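Local coordinates for uncharacterized protein (Bacteroides ovatus, PDB 4IRT), which is of unknown function but carries BNR-like repeats on a beta-propeller fold and is a putative neuraminidase, which would cleave terminal sialic acids from glycans, at residues A[335-341]-A[355-361]. Numbering follows the deposited sequence.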
loop_
_atom_site.group_PDB
_atom_site.type_symbol
_atom_site.label_atom_id
_atom_site.label_comp_id
_atom_site.label_asym_id
_atom_site.label_seq_id
_atom_site.Cartn_x
_atom_site.Cartn_y
_atom_site.Cartn_z
ATOM N N ARG A 335 -2.363 14.271 17.426
ATOM C CA ARG A 335 -0.949 14.602 17.546
ATOM C C ARG A 335 -0.552 15.716 16.582
ATOM O O ARG A 335 0.600 15.819 16.192
ATOM C CB ARG A 335 -0.101 13.362 17.283
ATOM C CG ARG A 335 -0.413 12.216 18.252
ATOM C CD ARG A 335 0.630 11.085 18.198
ATOM N NE ARG A 335 1.932 11.523 18.668
ATOM C CZ ARG A 335 2.350 11.489 19.924
ATOM N NH1 ARG A 335 1.560 11.039 20.897
ATOM N NH2 ARG A 335 3.554 11.934 20.224
ATOM N N GLY A 336 -1.505 16.524 16.152
ATOM C CA GLY A 336 -1.188 17.612 15.227
ATOM C C GLY A 336 -0.924 17.190 13.791
ATOM O O GLY A 336 -0.323 17.942 13.030
ATOM N N SER A 337 -1.387 15.990 13.418
ATOM C CA SER A 337 -1.214 15.464 12.054
ATOM C C SER A 337 0.245 15.420 11.625
ATOM O O SER A 337 0.580 15.592 10.446
ATOM C CB SER A 337 -2.116 16.215 11.054
ATOM O OG SER A 337 -3.445 16.279 11.560
ATOM N N ARG A 338 1.128 15.149 12.587
ATOM C CA ARG A 338 2.530 14.900 12.279
ATOM C C ARG A 338 2.675 13.482 11.720
ATOM O O ARG A 338 1.730 12.687 11.755
ATOM C CB ARG A 338 3.364 15.111 13.548
ATOM C CG ARG A 338 3.315 16.574 14.011
ATOM C CD ARG A 338 3.930 16.787 15.383
ATOM N NE ARG A 338 3.972 18.205 15.741
ATOM C CZ ARG A 338 3.054 18.818 16.485
ATOM N NH1 ARG A 338 2.004 18.153 16.956
ATOM N NH2 ARG A 338 3.186 20.105 16.751
ATOM N N VAL A 339 3.840 13.167 11.166
ATOM C CA VAL A 339 4.162 11.773 10.894
ATOM C C VAL A 339 4.472 11.209 12.264
ATOM O O VAL A 339 5.283 11.783 12.989
ATOM C CB VAL A 339 5.384 11.611 9.987
ATOM C CG1 VAL A 339 5.723 10.146 9.834
ATOM C CG2 VAL A 339 5.097 12.239 8.642
ATOM N N SER A 340 3.814 10.120 12.642
ATOM C CA SER A 340 4.045 9.532 13.957
ATOM C C SER A 340 4.421 8.076 13.834
ATOM O O SER A 340 4.148 7.446 12.795
ATOM C CB SER A 340 2.820 9.712 14.843
ATOM O OG SER A 340 2.501 11.091 15.077
HETATM N N MSE A 341 5.063 7.544 14.885
HETATM C CA MSE A 341 5.468 6.146 14.931
HETATM C C MSE A 341 5.160 5.553 16.274
HETATM O O MSE A 341 5.404 6.174 17.308
HETATM C CB MSE A 341 6.956 5.945 14.627
HETATM C CG MSE A 341 7.410 4.485 14.706
HETATM SE SE MSE A 341 9.240 4.419 13.930
HETATM C CE MSE A 341 9.981 4.856 15.644
ATOM N N THR A 355 6.178 8.177 19.169
ATOM C CA THR A 355 7.006 9.338 18.916
ATOM C C THR A 355 6.510 10.017 17.630
ATOM O O THR A 355 5.801 9.408 16.825
ATOM C CB THR A 355 8.485 8.970 18.751
ATOM O OG1 THR A 355 8.646 7.987 17.716
ATOM C CG2 THR A 355 9.102 8.447 20.065
ATOM N N ASP A 356 6.883 11.278 17.464
ATOM C CA ASP A 356 6.595 11.991 16.234
ATOM C C ASP A 356 7.869 12.058 15.421
ATOM O O ASP A 356 8.924 12.395 15.960
ATOM C CB ASP A 356 6.081 13.406 16.556
ATOM C CG ASP A 356 4.734 13.392 17.265
ATOM O OD1 ASP A 356 3.867 12.536 16.942
ATOM O OD2 ASP A 356 4.536 14.220 18.192
ATOM N N LEU A 357 7.765 11.758 14.140
ATOM C CA LEU A 357 8.916 11.764 13.242
ATOM C C LEU A 357 9.090 13.118 12.532
ATOM O O LEU A 357 10.176 13.398 12.045
ATOM C CB LEU A 357 8.819 10.639 12.218
ATOM C CG LEU A 357 8.569 9.239 12.752
ATOM C CD1 LEU A 357 8.604 8.212 11.646
ATOM C CD2 LEU A 357 9.570 8.875 13.823
ATOM N N THR A 358 8.029 13.932 12.463
ATOM C CA THR A 358 8.125 15.298 11.979
ATOM C C THR A 358 7.635 16.252 13.057
ATOM O O THR A 358 6.825 15.889 13.905
ATOM C CB THR A 358 7.298 15.553 10.697
ATOM O OG1 THR A 358 5.901 15.289 10.911
ATOM C CG2 THR A 358 7.826 14.717 9.509
ATOM N N ASP A 359 8.141 17.474 13.026
ATOM C CA ASP A 359 7.677 18.487 13.966
ATOM C C ASP A 359 6.560 19.323 13.349
ATOM O O ASP A 359 6.000 20.184 14.015
ATOM C CB ASP A 359 8.840 19.361 14.476
ATOM C CG ASP A 359 9.494 20.205 13.387
ATOM O OD1 ASP A 359 8.890 20.428 12.320
ATOM O OD2 ASP A 359 10.635 20.668 13.623
ATOM N N PHE A 360 6.254 19.057 12.084
ATOM C CA PHE A 360 5.215 19.776 11.329
ATOM C C PHE A 360 4.081 18.850 10.890
ATOM O O PHE A 360 4.273 17.648 10.728
ATOM C CB PHE A 360 5.807 20.494 10.076
ATOM C CG PHE A 360 6.529 19.584 9.131
ATOM C CD1 PHE A 360 5.868 18.916 8.120
ATOM C CD2 PHE A 360 7.910 19.375 9.271
ATOM C CE1 PHE A 360 6.544 18.074 7.243
ATOM C CE2 PHE A 360 8.599 18.528 8.402
ATOM C CZ PHE A 360 7.907 17.870 7.383
ATOM N N SER A 361 2.918 19.444 10.663
ATOM C CA SER A 361 1.730 18.731 10.160
ATOM C C SER A 361 1.878 18.392 8.700
ATOM O O SER A 361 2.295 19.232 7.903
ATOM C CB SER A 361 0.486 19.611 10.294
ATOM O OG SER A 361 -0.588 19.065 9.570
HETATM O O HOH W 1 2.312 15.581 18.844
HETATM O O HOH W 2 8.158 5.340 18.467
#
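Residues Ser340 and Met341 pair with Asp356 and Thr355 at the open end of an antiparallel beta hairpin, the third strand and the edge strand of one four-stranded sheet in what is probably a propeller blade. Met341 and Thr355 form the hydrogen-bonded pair, each backbone N reaching the other's O at 2.8 Å. Ser340 and Asp356 form the non-hydrogen-bonded pair beside it, and their side chains share a face. Past this pair the two segments stay linked, Leu357 N reaching Val339 O at 2.7 Å.

The carboxylate of Asp356 gathers the polar face. Its OD1 takes a nearly straight bond from Arg335 NE (2.8 Å), which lies on the syn side while OD1 sits in the guanidinium plane; Ser340 OG donates to the same oxygen at 2.7 Å, nearly in line with its C-O bond, a serine here supplying a short hydroxyl donor. Arg335 NH2 adds only a weak bond to OD2, as the two planes are turned 51° apart. A water joins OD2 to Arg335 O, which in one of two Arg338 conformers also accepts from Arg338 NH1, spanning Gly336, whose positive phi suits glycine.

Thr358 substitutes a side chain for backbone pairing. With chi1 at 60°, OG1 lies between its own N and carbonyl carbon, where it accepts from Val339 N (3.0 Å) and donates to Phe360 O. Its methyl CG2 packs against Val339 CG2. On the other branch, Val339 CG1 meets Leu357 CD1 at 3.9 Å, and Leu357 CD2 touches Met341 CB, forming an apolar side.

Val339 and Leu357 continue this apolar surface onto Leu382 of strand 381-385, Leu357 and Thr358 onto Leu406 of strand 401-407, while Met341, a selenomethionine here, packs on Phe327 and Ile329 of the adjoining strand 325-330.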